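Local structure of PG_0823 protein (Porphyromonas gingivalis, 2FSW) at residues K7-D10 with E11-V15; K17-Q20 with I21-K25; T27-I30 with I31-I34; I96-I99 with A100-G103. The protein probably binds DNA and regulates transcription as a dimeric winged helix-turn-helix protein of the HxlR type. All coordinates share one frame; numbering follows the deposited sequence.

Four local contacts sample three helices and the loop before the first of them, and all four also touch the second subunit. Interactions 1 and 2 share helix 14-22, with centres 14 Å apart, and Lys17 packs on the backbone of Glu11 and Glu12 between them. From interaction 2 the chain turns into helix 27-34, and Phe22 CD2 packs on Leu28 CD2 of interaction 3 at 3.7 Å. Interaction 4, on helix 93-106, closes over the same helix: Ile96 CG2 comes to 3.4 Å from Phe32 CD1. Interactions 2 and 4 do not touch within one chain (nearest atoms about 7 Å apart), but they meet across the dimer.

Interaction 1: residues K7-D10 with E11-V15; sequences KISD and EECPV
Asp10 folds its carboxylate back along the chain that follows it, and OD1 does the touching. Glu12 N donates to Asp10 OD1 at 3.0 Å, approaching from above the carboxylate plane, 47° out of it, through a bent N-H...O angle of 140°. The torsion behind this is chi1 of 46°, which sets CG between the backbone N and the carbonyl carbon, and the group thus overhangs the next two peptides. The same OD1 lies 3.2 Å from Cys13 N and 3.3 Å from Glu12 CB. An Asx turn is thereby nested in a type I beta turn from Asp10 to Cys13, which a weak bond from Cys13 N to Asp10 O (3.3 Å) closes. The turn delivers Cys13 to the N-cap of helix 14-22, where its sulfur caps a backbone N of the first helical turn. With SG anti to its own N, the cysteine lies against Ser9: Cys13 CB is 3.5 Å from Ser9 CA, and SG is 3.2 Å from Ser9 OG. The hydroxyl is hydrogen-bonded to Gln33 of the second subunit. Lys7 approaches the start of the helix only loosely, its NZ 4.4 Å from Pro14 CD.

Interaction 2: residues K17-Q20 with I21-K25; sequences KSMQ and IFAGK
Phe22 lies back against Ser18, one turn earlier on helix 14-22, the helix that leads into helix 27-34 of this winged helix-turn-helix fold. Its backbone N donates to Ser18 O at 3.1 Å, the usual i to i+4 bond. The side chain then stays close to that oxygen. CB sits 3.7 Å from Ser18 O and, on the flank of Met19, 3.9 Å from the CE methyl of this selenomethionine. With CG beside its own backbone N (chi1 -59°), the ring swings back along the helix, and CD1 approaches Ser18 O at 3.4 Å, the oxygen lying oblique to the ring. One atom further on, CE1 rests 3.9 Å from Ser18 CB. Towards the other ring edge, CD2 packs on Leu28, and Val92 of the same chain also touches the ring.

Ser18 can support the ring through its methylene because its OG is turned elsewhere, bonded to Pro14 O and to Ile99 O of the second subunit. Met19 is bent at both chi2 and chi3, and this curls CE round to the following turn, where it also lies 4.3 Å from Ala23 CB. Ser18 O has a second donor in Ile21 N, a weak bond. Beside the exposed Gln20 a water donates to two successive carbonyls, at 2.6 Å to Gln20 O and, more weakly, at 3.1 Å to Ile21 O.

Interaction 3: residues T27-I30 with I31-I34; sequences TLLI and IFQI
Thr27, Leu28, Leu29 and Ile30 each offer a carbonyl oxygen to the residue four places on, so every acceptor of the first turn has a donor from the second. The bond from Ile31 N to Thr27 O is the longest at 3.3 Å; Phe32 N reaches Leu28 O at 2.8 Å and Gln33 N reaches Leu29 O at 2.9 Å. Ile34 N meets Ile30 O at 2.9 Å with a nearly straight N-H...O angle of 177°. Over this last bond CG1 of Ile34 sits beside its backbone N (chi1 -61°), which carries CD1 back to 3.8 Å from Ile30 CG2, the two side chains crossing obliquely. On another face Leu29 CD2 lies 4.4 Å from Phe32 CD2.

The polar side chains are buried too, and find partners beyond helix 27-34, part of the winged helix-turn-helix fold, which probably binds DNA. Thr27 OG1 bonds to Glu59 on helix 53-65, and Gln33 NE2 donates to Lys7 O and Ser9 OG of the second subunit. With the carbonyls of 27-30 met within the helix and Gln33 O by Arg37, the buried helix can present branched apolar side chains to its neighbours, while Gln33 gives that surface a directional link across the dimer.

Interaction 4: residues I96-I99 with A100-G103; sequences IDEI and AKFG
The flat carboxylate of Glu98 lies alongside the Lys101 chain, the two side chains pointing the same way from the helix. OE1 touches Lys101 CD at 3.8 Å, yet stands 4.4 Å from Lys101 NZ, too far for a salt bridge. A water fills that step: it donates to Glu98 OE1 at 2.6 Å and accepts from Lys101 NZ at 2.8 Å. The glutamate reaches this position by bending at chi2 (-54°), whereas the lysine is extended throughout, so the bent acid and the straight base end close enough for one water to join them, which probably eases both charges. The other flat group, the Phe102 ring, turns away from residues 96-99. CG anti to the backbone N (chi1 179°) leaves only CB near the preceding turn, 3.5 Å from Ile99 O, and sends the ring to the second subunit, where it meets Phe22 edge-to-face and also packs on Val92.

Both segments belong to helix 93-106, the C-terminal helix that accompanies the winged helix-turn-helix domain and here lines the dimer interface. On its inner face Ile96 and Ile99 pack on Leu28 of helix 27-34. Regular i to i+4 bonds run beneath the side chains, from Ala100 N to Ile96 O at 2.8 Å and on to Gly103 N with Ile99 O at 3.0 Å, the latter close to straight at 174°. Ala100 tucks its CB 3.5 Å from Ile96 O, and its small methyl lies against Val15 of the second subunit.

Interaction 1: residues K7-D10 with E11-V15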
loop_
_atom_site.group_PDB
_atom_site.type_symbol
_atom_site.label_atom_id
_atom_site.label_comp_id
_atom_site.label_asym_id
_atom_site.label_seq_id
_atom_site.Cartn_x
_atom_site.Cartn_y
_atom_site.Cartn_z
ATOM N N LYS B 7 4.602 18.838 6.947
ATOM C CA LYS B 7 3.708 18.312 7.987
ATOM C C LYS B 7 4.103 16.892 8.391
ATOM O O LYS B 7 4.436 16.081 7.529
ATOM C CB LYS B 7 2.268 18.277 7.474
ATOM C CG LYS B 7 1.442 19.529 7.730
ATOM C CD LYS B 7 0.007 19.317 7.244
ATOM C CE LYS B 7 -0.724 18.217 8.041
ATOM N NZ LYS B 7 -1.543 17.301 7.175
ATOM N N ILE B 8 4.052 16.585 9.688
ATOM C CA ILE B 8 4.398 15.237 10.153
ATOM C C ILE B 8 3.243 14.255 9.967
ATOM O O ILE B 8 2.086 14.658 9.834
ATOM C CB ILE B 8 4.922 15.195 11.623
ATOM C CG1 ILE B 8 3.802 15.493 12.625
ATOM C CG2 ILE B 8 6.136 16.129 11.805
ATOM C CD1 ILE B 8 4.058 14.948 14.019
ATOM N N SER B 9 3.575 12.967 9.963
ATOM C CA SER B 9 2.582 11.907 9.831
ATOM C C SER B 9 2.204 11.310 11.184
ATOM O O SER B 9 2.574 10.179 11.512
ATOM C CB SER B 9 3.061 10.822 8.854
ATOM O OG SER B 9 3.085 11.314 7.524
ATOM N N ASP B 10 1.463 12.088 11.968
ATOM C CA ASP B 10 0.900 11.606 13.226
ATOM C C ASP B 10 -0.324 10.733 12.949
ATOM O O ASP B 10 -0.503 10.245 11.827
ATOM C CB ASP B 10 0.539 12.781 14.146
ATOM C CG ASP B 10 -0.221 13.889 13.423
ATOM O OD1 ASP B 10 -0.959 13.602 12.446
ATOM O OD2 ASP B 10 -0.077 15.058 13.845
ATOM N N GLU B 11 -1.174 10.544 13.955
ATOM C CA GLU B 11 -2.371 9.727 13.765
ATOM C C GLU B 11 -3.480 10.469 12.998
ATOM O O GLU B 11 -4.519 9.890 12.678
ATOM C CB GLU B 11 -2.875 9.133 15.088
ATOM C CG GLU B 11 -3.539 7.769 14.877
ATOM C CD GLU B 11 -3.732 6.954 16.152
ATOM O OE1 GLU B 11 -4.100 5.759 16.019
ATOM O OE2 GLU B 11 -3.529 7.491 17.270
ATOM N N GLU B 12 -3.241 11.737 12.685
ATOM C CA GLU B 12 -4.159 12.508 11.852
ATOM C C GLU B 12 -3.804 12.524 10.354
ATOM O O GLU B 12 -4.651 12.870 9.522
ATOM C CB GLU B 12 -4.226 13.931 12.364
ATOM C CG GLU B 12 -4.933 14.034 13.710
ATOM C CD GLU B 12 -5.631 15.345 13.855
ATOM O OE1 GLU B 12 -4.929 16.382 13.865
ATOM O OE2 GLU B 12 -6.875 15.334 13.937
ATOM N N CYS B 13 -2.562 12.171 10.019
ATOM C CA CYS B 13 -2.102 12.237 8.636
ATOM C C CYS B 13 -2.979 11.376 7.704
ATOM O O CYS B 13 -3.222 10.196 7.983
ATOM C CB CYS B 13 -0.613 11.876 8.526
ATOM S SG CYS B 13 -0.035 11.517 6.847
ATOM N N PRO B 14 -3.464 11.985 6.603
ATOM C CA PRO B 14 -4.393 11.321 5.682
ATOM C C PRO B 14 -3.764 10.070 5.048
ATOM O O PRO B 14 -4.470 9.107 4.745
ATOM C CB PRO B 14 -4.689 12.407 4.631
ATOM C CG PRO B 14 -3.542 13.362 4.718
ATOM C CD PRO B 14 -3.116 13.350 6.156
ATOM N N VAL B 15 -2.442 10.079 4.898
ATOM C CA VAL B 15 -1.718 8.942 4.338
ATOM C C VAL B 15 -1.609 7.826 5.382
ATOM O O VAL B 15 -1.864 6.658 5.082
ATOM C CB VAL B 15 -0.318 9.374 3.793
ATOM C CG1 VAL B 15 0.472 8.175 3.266
ATOM C CG2 VAL B 15 -0.487 10.415 2.713
#

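Interaction 2: residues K17-Q20 with I21-K25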
loop_
_atom_site.group_PDB
_atom_site.type_symbol
_atom_site.label_atom_id
_atom_site.label_comp_id
_atom_site.label_asym_id
_atom_site.label_seq_id
_atom_site.Cartn_x
_atom_site.Cartn_y
_atom_site.Cartn_z
ATOM N N LYS B 17 -3.632 7.481 8.019
ATOM C CA LYS B 17 -4.983 6.946 8.195
ATOM C C LYS B 17 -5.237 5.858 7.149
ATOM O O LYS B 17 -5.698 4.761 7.478
ATOM C CB LYS B 17 -6.058 8.038 8.073
ATOM C CG LYS B 17 -6.110 9.070 9.201
ATOM C CD LYS B 17 -7.521 9.649 9.311
ATOM C CE LYS B 17 -7.550 11.182 9.221
ATOM N NZ LYS B 17 -7.381 11.654 7.793
ATOM N N SER B 18 -4.900 6.159 5.893
ATOM C CA SER B 18 -5.202 5.249 4.774
ATOM C C SER B 18 -4.465 3.928 4.873
ATOM O O SER B 18 -5.042 2.872 4.596
ATOM C CB SER B 18 -4.927 5.921 3.443
ATOM O OG SER B 18 -5.904 6.904 3.202
HETATM N N MSE B 19 -3.192 4.000 5.280
HETATM C CA MSE B 19 -2.355 2.812 5.444
HETATM C C MSE B 19 -2.840 1.839 6.532
HETATM O O MSE B 19 -2.500 0.657 6.486
HETATM C CB MSE B 19 -0.879 3.184 5.638
HETATM C CG MSE B 19 -0.213 3.837 4.416
HETATM SE SE MSE B 19 -0.781 3.174 2.645
HETATM C CE MSE B 19 -0.428 1.279 2.816
ATOM N N GLN B 20 -3.660 2.307 7.472
ATOM C CA GLN B 20 -4.331 1.394 8.416
ATOM C C GLN B 20 -5.173 0.354 7.670
ATOM O O GLN B 20 -5.157 -0.835 7.999
ATOM C CB GLN B 20 -5.230 2.164 9.384
ATOM C CG GLN B 20 -4.529 3.208 10.239
ATOM C CD GLN B 20 -3.671 2.601 11.326
ATOM O OE1 GLN B 20 -2.497 2.952 11.474
ATOM N NE2 GLN B 20 -4.251 1.682 12.097
ATOM N N ILE B 21 -5.905 0.815 6.659
ATOM C CA ILE B 21 -6.731 -0.054 5.819
ATOM C C ILE B 21 -5.898 -0.849 4.805
ATOM O O ILE B 21 -6.052 -2.069 4.696
ATOM C CB ILE B 21 -7.791 0.772 5.054
ATOM C CG1 ILE B 21 -8.644 1.595 6.028
ATOM C CG2 ILE B 21 -8.644 -0.132 4.185
ATOM C CD1 ILE B 21 -9.727 2.460 5.365
ATOM N N PHE B 22 -5.004 -0.150 4.098
ATOM C CA PHE B 22 -4.376 -0.651 2.868
ATOM C C PHE B 22 -3.055 -1.376 3.064
ATOM O O PHE B 22 -2.515 -1.927 2.101
ATOM C CB PHE B 22 -4.114 0.495 1.867
ATOM C CG PHE B 22 -5.340 1.248 1.437
ATOM C CD1 PHE B 22 -5.275 2.632 1.231
ATOM C CD2 PHE B 22 -6.550 0.591 1.198
ATOM C CE1 PHE B 22 -6.399 3.350 0.831
ATOM C CE2 PHE B 22 -7.695 1.317 0.802
ATOM C CZ PHE B 22 -7.607 2.701 0.618
ATOM N N ALA B 23 -2.534 -1.372 4.292
ATOM C CA ALA B 23 -1.200 -1.925 4.576
ATOM C C ALA B 23 -1.056 -3.426 4.320
ATOM O O ALA B 23 0.047 -3.920 4.170
ATOM C CB ALA B 23 -0.762 -1.588 5.998
ATOM N N GLY B 24 -2.153 -4.160 4.256
ATOM C CA GLY B 24 -2.050 -5.598 4.036
ATOM C C GLY B 24 -1.267 -5.983 2.797
ATOM O O GLY B 24 -1.127 -5.174 1.868
ATOM N N LYS B 25 -0.727 -7.199 2.753
ATOM C CA LYS B 25 -0.133 -7.673 1.495
ATOM C C LYS B 25 -1.211 -8.095 0.481
ATOM O O LYS B 25 -0.926 -8.266 -0.708
ATOM C CB LYS B 25 0.904 -8.780 1.718
ATOM C CG LYS B 25 0.358 -10.140 2.126
ATOM C CD LYS B 25 1.481 -11.148 2.397
ATOM C CE LYS B 25 2.235 -11.545 1.124
ATOM N NZ LYS B 25 3.507 -12.271 1.444
HETATM O O HOH W 1 -4.119 -3.034 6.969
#

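Interaction 3: residues T27-I30 with I31-I34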
loop_
_atom_site.group_PDB
_atom_site.type_symbol
_atom_site.label_atom_id
_atom_site.label_comp_id
_atom_site.label_asym_id
_atom_site.label_seq_id
_atom_site.Cartn_x
_atom_site.Cartn_y
_atom_site.Cartn_z
ATOM N N THR B 27 -4.795 -6.712 0.740
ATOM C CA THR B 27 -5.908 -5.747 0.691
ATOM C C THR B 27 -6.161 -5.118 -0.689
ATOM O O THR B 27 -7.249 -5.248 -1.235
ATOM C CB THR B 27 -5.742 -4.625 1.747
ATOM O OG1 THR B 27 -5.523 -5.212 3.036
ATOM C CG2 THR B 27 -6.986 -3.766 1.813
ATOM N N LEU B 28 -5.152 -4.433 -1.226
ATOM C CA LEU B 28 -5.291 -3.713 -2.486
ATOM C C LEU B 28 -5.432 -4.635 -3.687
ATOM O O LEU B 28 -6.106 -4.283 -4.661
ATOM C CB LEU B 28 -4.121 -2.738 -2.688
ATOM C CG LEU B 28 -4.171 -1.545 -1.735
ATOM C CD1 LEU B 28 -2.859 -0.758 -1.756
ATOM C CD2 LEU B 28 -5.382 -0.659 -2.088
ATOM N N LEU B 29 -4.786 -5.802 -3.615
ATOM C CA LEU B 29 -4.884 -6.813 -4.677
ATOM C C LEU B 29 -6.289 -7.403 -4.789
ATOM O O LEU B 29 -6.788 -7.650 -5.886
ATOM C CB LEU B 29 -3.884 -7.959 -4.436
ATOM C CG LEU B 29 -2.493 -7.836 -5.081
ATOM C CD1 LEU B 29 -1.589 -8.937 -4.554
ATOM C CD2 LEU B 29 -2.569 -7.883 -6.627
ATOM N N ILE B 30 -6.912 -7.655 -3.648
ATOM C CA ILE B 30 -8.299 -8.095 -3.614
ATOM C C ILE B 30 -9.212 -7.061 -4.287
ATOM O O ILE B 30 -10.023 -7.415 -5.154
ATOM C CB ILE B 30 -8.744 -8.448 -2.161
ATOM C CG1 ILE B 30 -8.084 -9.771 -1.748
ATOM C CG2 ILE B 30 -10.257 -8.545 -2.080
ATOM C CD1 ILE B 30 -7.956 -10.023 -0.251
ATOM N N ILE B 31 -9.042 -5.790 -3.910
ATOM C CA ILE B 31 -9.833 -4.700 -4.465
ATOM C C ILE B 31 -9.570 -4.607 -5.972
ATOM O O ILE B 31 -10.516 -4.493 -6.752
ATOM C CB ILE B 31 -9.584 -3.338 -3.713
ATOM C CG1 ILE B 31 -10.072 -3.450 -2.256
ATOM C CG2 ILE B 31 -10.298 -2.184 -4.409
ATOM C CD1 ILE B 31 -9.713 -2.270 -1.357
ATOM N N PHE B 32 -8.296 -4.711 -6.366
ATOM C CA PHE B 32 -7.911 -4.795 -7.784
ATOM C C PHE B 32 -8.675 -5.893 -8.532
ATOM O O PHE B 32 -9.238 -5.652 -9.604
ATOM C CB PHE B 32 -6.386 -4.977 -7.938
ATOM C CG PHE B 32 -5.911 -5.095 -9.380
ATOM C CD1 PHE B 32 -6.185 -4.083 -10.314
ATOM C CD2 PHE B 32 -5.164 -6.196 -9.792
ATOM C CE1 PHE B 32 -5.739 -4.170 -11.634
ATOM C CE2 PHE B 32 -4.709 -6.300 -11.113
ATOM C CZ PHE B 32 -5.001 -5.290 -12.038
ATOM N N GLN B 33 -8.719 -7.089 -7.951
ATOM C CA GLN B 33 -9.377 -8.229 -8.593
ATOM C C GLN B 33 -10.906 -8.110 -8.669
ATOM O O GLN B 33 -11.499 -8.358 -9.725
ATOM C CB GLN B 33 -8.917 -9.571 -7.988
ATOM C CG GLN B 33 -7.543 -10.011 -8.501
ATOM C CD GLN B 33 -7.499 -10.156 -10.028
ATOM O OE1 GLN B 33 -8.521 -10.412 -10.679
ATOM N NE2 GLN B 33 -6.320 -9.985 -10.600
ATOM N N ILE B 34 -11.536 -7.714 -7.567
ATOM C CA ILE B 34 -12.970 -7.414 -7.611
ATOM C C ILE B 34 -13.263 -6.364 -8.699
ATOM O O ILE B 34 -14.061 -6.622 -9.608
ATOM C CB ILE B 34 -13.531 -6.970 -6.241
ATOM C CG1 ILE B 34 -13.362 -8.090 -5.196
ATOM C CG2 ILE B 34 -15.007 -6.601 -6.373
ATOM C CD1 ILE B 34 -13.517 -7.601 -3.737
#

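Interaction 4: residues I96-I99 with A100-G103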
loop_
_atom_site.group_PDB
_atom_site.type_symbol
_atom_site.label_atom_id
_atom_site.label_comp_id
_atom_site.label_asym_id
_atom_site.label_seq_id
_atom_site.Cartn_x
_atom_site.Cartn_y
_atom_site.Cartn_z
ATOM N N ILE B 96 -4.990 2.230 -7.190
ATOM C CA ILE B 96 -4.585 0.998 -7.816
ATOM C C ILE B 96 -4.128 1.196 -9.268
ATOM O O ILE B 96 -3.144 0.582 -9.689
ATOM C CB ILE B 96 -5.701 -0.051 -7.666
ATOM C CG1 ILE B 96 -5.782 -0.473 -6.178
ATOM C CG2 ILE B 96 -5.446 -1.274 -8.584
ATOM C CD1 ILE B 96 -7.046 -1.340 -5.844
ATOM N N ASP B 97 -4.826 2.044 -10.020
ATOM C CA ASP B 97 -4.368 2.479 -11.343
ATOM C C ASP B 97 -2.932 2.987 -11.297
ATOM O O ASP B 97 -2.100 2.631 -12.150
ATOM C CB ASP B 97 -5.240 3.628 -11.872
ATOM C CG ASP B 97 -6.614 3.174 -12.317
ATOM O OD1 ASP B 97 -6.820 1.965 -12.517
ATOM O OD2 ASP B 97 -7.483 4.053 -12.511
ATOM N N GLU B 98 -2.643 3.827 -10.303
ATOM C CA GLU B 98 -1.301 4.345 -10.158
ATOM C C GLU B 98 -0.268 3.259 -9.774
ATOM O O GLU B 98 0.889 3.337 -10.201
ATOM C CB GLU B 98 -1.252 5.536 -9.176
ATOM C CG GLU B 98 -1.876 6.843 -9.662
ATOM C CD GLU B 98 -1.346 7.364 -11.017
ATOM O OE1 GLU B 98 -0.131 7.307 -11.336
ATOM O OE2 GLU B 98 -2.181 7.875 -11.785
ATOM N N ILE B 99 -0.674 2.294 -8.942
ATOM C CA ILE B 99 0.188 1.175 -8.575
ATOM C C ILE B 99 0.489 0.284 -9.777
ATOM O O ILE B 99 1.647 -0.138 -9.980
ATOM C CB ILE B 99 -0.399 0.359 -7.373
ATOM C CG1 ILE B 99 -0.443 1.234 -6.108
ATOM C CG2 ILE B 99 0.430 -0.896 -7.098
ATOM C CD1 ILE B 99 -1.291 0.648 -4.936
ATOM N N ALA B 100 -0.538 0.027 -10.590
ATOM C CA ALA B 100 -0.377 -0.753 -11.816
ATOM C C ALA B 100 0.599 -0.070 -12.767
ATOM O O ALA B 100 1.502 -0.718 -13.328
ATOM C CB ALA B 100 -1.733 -0.953 -12.509
ATOM N N LYS B 101 0.406 1.237 -12.953
ATOM C CA LYS B 101 1.288 2.042 -13.779
ATOM C C LYS B 101 2.748 1.956 -13.292
ATOM O O LYS B 101 3.657 1.800 -14.098
ATOM C CB LYS B 101 0.801 3.498 -13.794
ATOM C CG LYS B 101 1.696 4.474 -14.545
ATOM C CD LYS B 101 1.060 5.850 -14.586
ATOM C CE LYS B 101 2.019 6.847 -15.171
ATOM N NZ LYS B 101 1.385 8.189 -15.383
ATOM N N PHE B 102 2.953 2.069 -11.977
ATOM C CA PHE B 102 4.304 1.970 -11.419
ATOM C C PHE B 102 4.948 0.621 -11.789
ATOM O O PHE B 102 6.075 0.558 -12.304
ATOM C CB PHE B 102 4.298 2.183 -9.883
ATOM C CG PHE B 102 5.669 2.055 -9.263
ATOM C CD1 PHE B 102 6.499 3.153 -9.165
ATOM C CD2 PHE B 102 6.172 0.786 -8.883
ATOM C CE1 PHE B 102 7.811 3.017 -8.644
ATOM C CE2 PHE B 102 7.446 0.642 -8.369
ATOM C CZ PHE B 102 8.271 1.761 -8.240
ATOM N N GLY B 103 4.221 -0.454 -11.513
ATOM C CA GLY B 103 4.673 -1.775 -11.840
ATOM C C GLY B 103 5.047 -1.984 -13.306
ATOM O O GLY B 103 6.111 -2.547 -13.598
HETATM O O HOH W 2 1.245 8.985 -12.725
#